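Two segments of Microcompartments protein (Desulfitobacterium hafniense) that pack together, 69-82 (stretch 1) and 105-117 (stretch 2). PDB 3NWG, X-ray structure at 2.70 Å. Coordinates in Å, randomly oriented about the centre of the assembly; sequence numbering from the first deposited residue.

Stretch 1 69-82: LDDFILPNVHPQVL
Stretch 2 105-117: IASLIVAADTAAK

Strand 69-74 runs nearly parallel to helix 105-117, their N-to-C directions 13° apart and their axes 9.4 Å apart at closest approach. Register is set by CA-CA separations of 6.5 Å for F72-A106, 7.3 Å for L74-V110 and 5.7 Å for H78-D113. In the helix, phi/psi is near -62/-45 up to A115, with A116 at -61/-29 and K117 at -79/-16, and i+4 to i bonds run from I109 N to I105 O through K117 N to D113 O.

Extended backbone angles alternate the strand's side chains, so D70, F72 and L74 point toward the helix while D71 and I73 point away. D70 (chi1 t) reaches A106 through a water that donates to D70 OD2 (2.9 Å) and accepts from A106 N (3.0 Å). F72 (t, chi2 78°) lays a ring face against A106, whose CB sits 4.1 Å from the ring centroid; F72 CZ meets V110 CG2 at 3.6 Å, and I109 CG2 lies at the ring edge. L74 (chi1 -164°, chi2 -88°) places CB 4.2 Å from I109 CG2 and CD1 3.3 Å from D113 OD2.

Beyond P75, N76 adopts positive phi (59/49), and V77 and H78 return to extended angles. D113 (t, chi2 69°) starts sideways, but its carboxylate comes nearer the loop: OD1 accepts from H78 N at 2.6 Å, while OD2 forms a salt bridge with K117 NZ at 2.7 Å. K117 (chi1 m, then t throughout) is extended, which brings NZ to N76 O, to which it donates at 2.7 Å, as well as to D113 OD2.

H78 (t, chi2 -84°) caps the helix beginning at P79, ND1 accepting from Q80 N at 3.2 Å. The same orientation turns a ring face to A116, whose CB lies 3.7 Å from the ring centroid. Within the first turn of this helix, V81 (chi1 t) packs CG2 3.5 Å from D113 CA and 4.2 Å from A112 CB.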

# COMPACT_ATOMS: atom_id res chain seq x y z
N LEU A 69 10.68 28.35 -9.02
CA LEU A 69 11.32 27.88 -10.22
C LEU A 69 10.42 28.17 -11.41
O LEU A 69 10.90 28.50 -12.51
CB LEU A 69 11.66 26.40 -10.11
CG LEU A 69 12.68 26.01 -9.05
CD1 LEU A 69 12.79 24.51 -9.03
CD2 LEU A 69 14.04 26.68 -9.28
N ASP A 70 9.11 28.05 -11.18
CA ASP A 70 8.12 28.33 -12.20
C ASP A 70 6.75 28.60 -11.55
O ASP A 70 6.39 28.00 -10.52
CB ASP A 70 8.03 27.15 -13.18
CG ASP A 70 7.38 27.51 -14.52
OD1 ASP A 70 7.32 28.72 -14.90
OD2 ASP A 70 6.93 26.57 -15.22
N ASP A 71 6.01 29.52 -12.17
CA ASP A 71 4.61 29.77 -11.85
C ASP A 71 3.88 29.85 -13.19
O ASP A 71 4.43 30.36 -14.16
CB ASP A 71 4.44 31.09 -11.12
CG ASP A 71 5.04 32.28 -11.89
OD1 ASP A 71 6.29 32.43 -11.92
OD2 ASP A 71 4.25 33.06 -12.48
N PHE A 72 2.66 29.33 -13.23
CA PHE A 72 1.92 29.24 -14.48
C PHE A 72 0.42 29.26 -14.21
O PHE A 72 -0.04 28.74 -13.19
CB PHE A 72 2.31 27.96 -15.22
CG PHE A 72 1.45 27.66 -16.43
CD1 PHE A 72 1.65 28.35 -17.62
CD2 PHE A 72 0.44 26.71 -16.35
CE1 PHE A 72 0.85 28.10 -18.73
CE2 PHE A 72 -0.37 26.45 -17.45
CZ PHE A 72 -0.17 27.14 -18.64
N ILE A 73 -0.34 29.86 -15.14
CA ILE A 73 -1.80 29.88 -15.07
C ILE A 73 -2.44 29.60 -16.43
O ILE A 73 -2.08 30.23 -17.43
CB ILE A 73 -2.33 31.23 -14.54
CG1 ILE A 73 -2.00 31.41 -13.05
CG2 ILE A 73 -3.86 31.35 -14.77
CD1 ILE A 73 -2.10 32.82 -12.59
N LEU A 74 -3.38 28.66 -16.44
CA LEU A 74 -4.11 28.33 -17.66
C LEU A 74 -5.60 28.54 -17.42
O LEU A 74 -6.24 27.75 -16.72
CB LEU A 74 -3.81 26.88 -18.11
CG LEU A 74 -4.13 26.33 -19.53
CD1 LEU A 74 -5.53 25.78 -19.63
CD2 LEU A 74 -3.88 27.34 -20.66
N PRO A 75 -6.14 29.63 -17.97
CA PRO A 75 -7.55 29.99 -17.88
C PRO A 75 -8.43 29.10 -18.75
O PRO A 75 -8.01 28.65 -19.82
CB PRO A 75 -7.58 31.41 -18.43
CG PRO A 75 -6.44 31.44 -19.39
CD PRO A 75 -5.36 30.66 -18.68
N ASN A 76 -9.66 28.88 -18.29
CA ASN A 76 -10.67 28.13 -19.04
C ASN A 76 -10.17 26.74 -19.35
O ASN A 76 -10.21 26.29 -20.50
CB ASN A 76 -11.07 28.87 -20.34
CG ASN A 76 -11.23 30.39 -20.14
OD1 ASN A 76 -11.79 30.87 -19.13
ND2 ASN A 76 -10.72 31.15 -21.11
N VAL A 77 -9.67 26.07 -18.32
CA VAL A 77 -9.13 24.73 -18.45
C VAL A 77 -10.27 23.72 -18.62
O VAL A 77 -11.34 23.88 -18.01
CB VAL A 77 -8.24 24.35 -17.26
CG1 VAL A 77 -9.07 24.24 -15.98
CG2 VAL A 77 -7.51 23.04 -17.55
N HIS A 78 -10.03 22.71 -19.44
CA HIS A 78 -11.03 21.70 -19.70
C HIS A 78 -11.31 20.87 -18.45
O HIS A 78 -10.38 20.41 -17.79
CB HIS A 78 -10.58 20.81 -20.85
CG HIS A 78 -11.68 20.02 -21.47
ND1 HIS A 78 -12.12 18.82 -20.95
CD2 HIS A 78 -12.46 20.27 -22.56
CE1 HIS A 78 -13.11 18.36 -21.70
NE2 HIS A 78 -13.33 19.22 -22.68
N PRO A 79 -12.59 20.66 -18.11
CA PRO A 79 -12.95 19.93 -16.88
C PRO A 79 -12.22 18.60 -16.72
O PRO A 79 -11.98 18.18 -15.59
CB PRO A 79 -14.46 19.68 -17.03
CG PRO A 79 -14.86 20.24 -18.34
CD PRO A 79 -13.78 21.16 -18.80
N GLN A 80 -11.87 17.95 -17.83
CA GLN A 80 -11.25 16.63 -17.78
C GLN A 80 -9.81 16.68 -17.35
O GLN A 80 -9.32 15.74 -16.74
CB GLN A 80 -11.35 15.92 -19.12
CG GLN A 80 -12.69 15.27 -19.38
CD GLN A 80 -12.65 14.32 -20.54
OE1 GLN A 80 -12.58 14.73 -21.70
NE2 GLN A 80 -12.69 13.03 -20.23
N VAL A 81 -9.12 17.77 -17.67
CA VAL A 81 -7.77 17.98 -17.19
C VAL A 81 -7.74 17.94 -15.66
O VAL A 81 -6.87 17.30 -15.06
CB VAL A 81 -7.19 19.30 -17.69
CG1 VAL A 81 -5.85 19.57 -17.04
CG2 VAL A 81 -7.09 19.30 -19.22
N LEU A 82 -8.71 18.60 -15.03
CA LEU A 82 -8.74 18.67 -13.57
C LEU A 82 -9.01 17.30 -12.96
O LEU A 82 -8.26 16.85 -12.11
CB LEU A 82 -9.76 19.70 -13.09
CG LEU A 82 -9.57 21.10 -13.67
CD1 LEU A 82 -10.82 21.91 -13.48
CD2 LEU A 82 -8.34 21.82 -13.09
N ILE A 105 5.72 20.53 -16.28
CA ILE A 105 4.33 20.36 -15.88
C ILE A 105 3.43 21.38 -16.59
O ILE A 105 2.28 21.07 -16.94
CB ILE A 105 4.18 20.47 -14.35
CG1 ILE A 105 4.86 19.28 -13.67
CG2 ILE A 105 2.70 20.57 -13.95
CD1 ILE A 105 5.07 19.42 -12.16
N ALA A 106 3.94 22.59 -16.80
CA ALA A 106 3.18 23.61 -17.50
C ALA A 106 2.84 23.17 -18.93
O ALA A 106 1.67 23.15 -19.33
CB ALA A 106 3.92 24.94 -17.51
N SER A 107 3.86 22.79 -19.69
CA SER A 107 3.64 22.31 -21.04
C SER A 107 2.71 21.10 -21.03
O SER A 107 1.85 20.98 -21.90
CB SER A 107 4.94 21.99 -21.74
OG SER A 107 5.74 21.19 -20.91
N LEU A 108 2.83 20.23 -20.05
CA LEU A 108 1.86 19.14 -19.99
C LEU A 108 0.42 19.64 -19.82
O LEU A 108 -0.47 19.19 -20.54
CB LEU A 108 2.18 18.09 -18.93
CG LEU A 108 1.24 16.92 -19.25
CD1 LEU A 108 1.84 16.01 -20.33
CD2 LEU A 108 0.79 16.16 -18.04
N ILE A 109 0.19 20.56 -18.89
CA ILE A 109 -1.16 21.06 -18.68
C ILE A 109 -1.70 21.63 -19.97
O ILE A 109 -2.82 21.30 -20.37
CB ILE A 109 -1.22 22.10 -17.56
CG1 ILE A 109 -1.09 21.39 -16.20
CG2 ILE A 109 -2.53 22.88 -17.60
CD1 ILE A 109 -0.52 22.31 -15.12
N VAL A 110 -0.90 22.47 -20.63
CA VAL A 110 -1.29 23.07 -21.90
C VAL A 110 -1.67 21.97 -22.93
O VAL A 110 -2.71 22.07 -23.59
CB VAL A 110 -0.18 23.98 -22.48
CG1 VAL A 110 -0.45 24.28 -23.94
CG2 VAL A 110 -0.10 25.27 -21.73
N ALA A 111 -0.83 20.93 -23.03
CA ALA A 111 -1.02 19.86 -24.00
C ALA A 111 -2.26 19.03 -23.71
O ALA A 111 -3.05 18.75 -24.62
CB ALA A 111 0.19 18.97 -24.05
N ALA A 112 -2.43 18.64 -22.45
CA ALA A 112 -3.62 17.91 -22.02
C ALA A 112 -4.87 18.74 -22.32
O ALA A 112 -5.85 18.21 -22.84
CB ALA A 112 -3.53 17.55 -20.55
N ASP A 113 -4.83 20.03 -22.01
CA ASP A 113 -5.99 20.90 -22.16
C ASP A 113 -6.32 21.08 -23.63
O ASP A 113 -7.49 21.01 -24.03
CB ASP A 113 -5.75 22.25 -21.47
CG ASP A 113 -6.92 23.23 -21.64
OD1 ASP A 113 -8.02 22.99 -21.07
OD2 ASP A 113 -6.72 24.25 -22.35
N THR A 114 -5.30 21.30 -24.45
CA THR A 114 -5.52 21.39 -25.89
C THR A 114 -6.03 20.05 -26.44
O THR A 114 -6.96 20.01 -27.24
CB THR A 114 -4.25 21.88 -26.63
OG1 THR A 114 -3.95 23.23 -26.23
CG2 THR A 114 -4.46 21.87 -28.15
N ALA A 115 -5.46 18.95 -25.98
CA ALA A 115 -5.93 17.64 -26.41
C ALA A 115 -7.41 17.48 -26.10
O ALA A 115 -8.20 17.20 -26.99
CB ALA A 115 -5.11 16.51 -25.78
N ALA A 116 -7.81 17.69 -24.85
CA ALA A 116 -9.20 17.51 -24.45
C ALA A 116 -10.16 18.44 -25.21
O ALA A 116 -11.32 18.09 -25.43
CB ALA A 116 -9.36 17.69 -22.96
N LYS A 117 -9.67 19.60 -25.62
CA LYS A 117 -10.54 20.58 -26.25
C LYS A 117 -10.83 20.25 -27.71
O LYS A 117 -11.77 20.79 -28.30
CB LYS A 117 -9.95 21.98 -26.11
CG LYS A 117 -10.31 22.65 -24.81
CD LYS A 117 -9.45 23.89 -24.59
CE LYS A 117 -9.97 24.69 -23.40
NZ LYS A 117 -8.99 25.70 -22.88
O HOH W 1 6.28 23.75 -15.38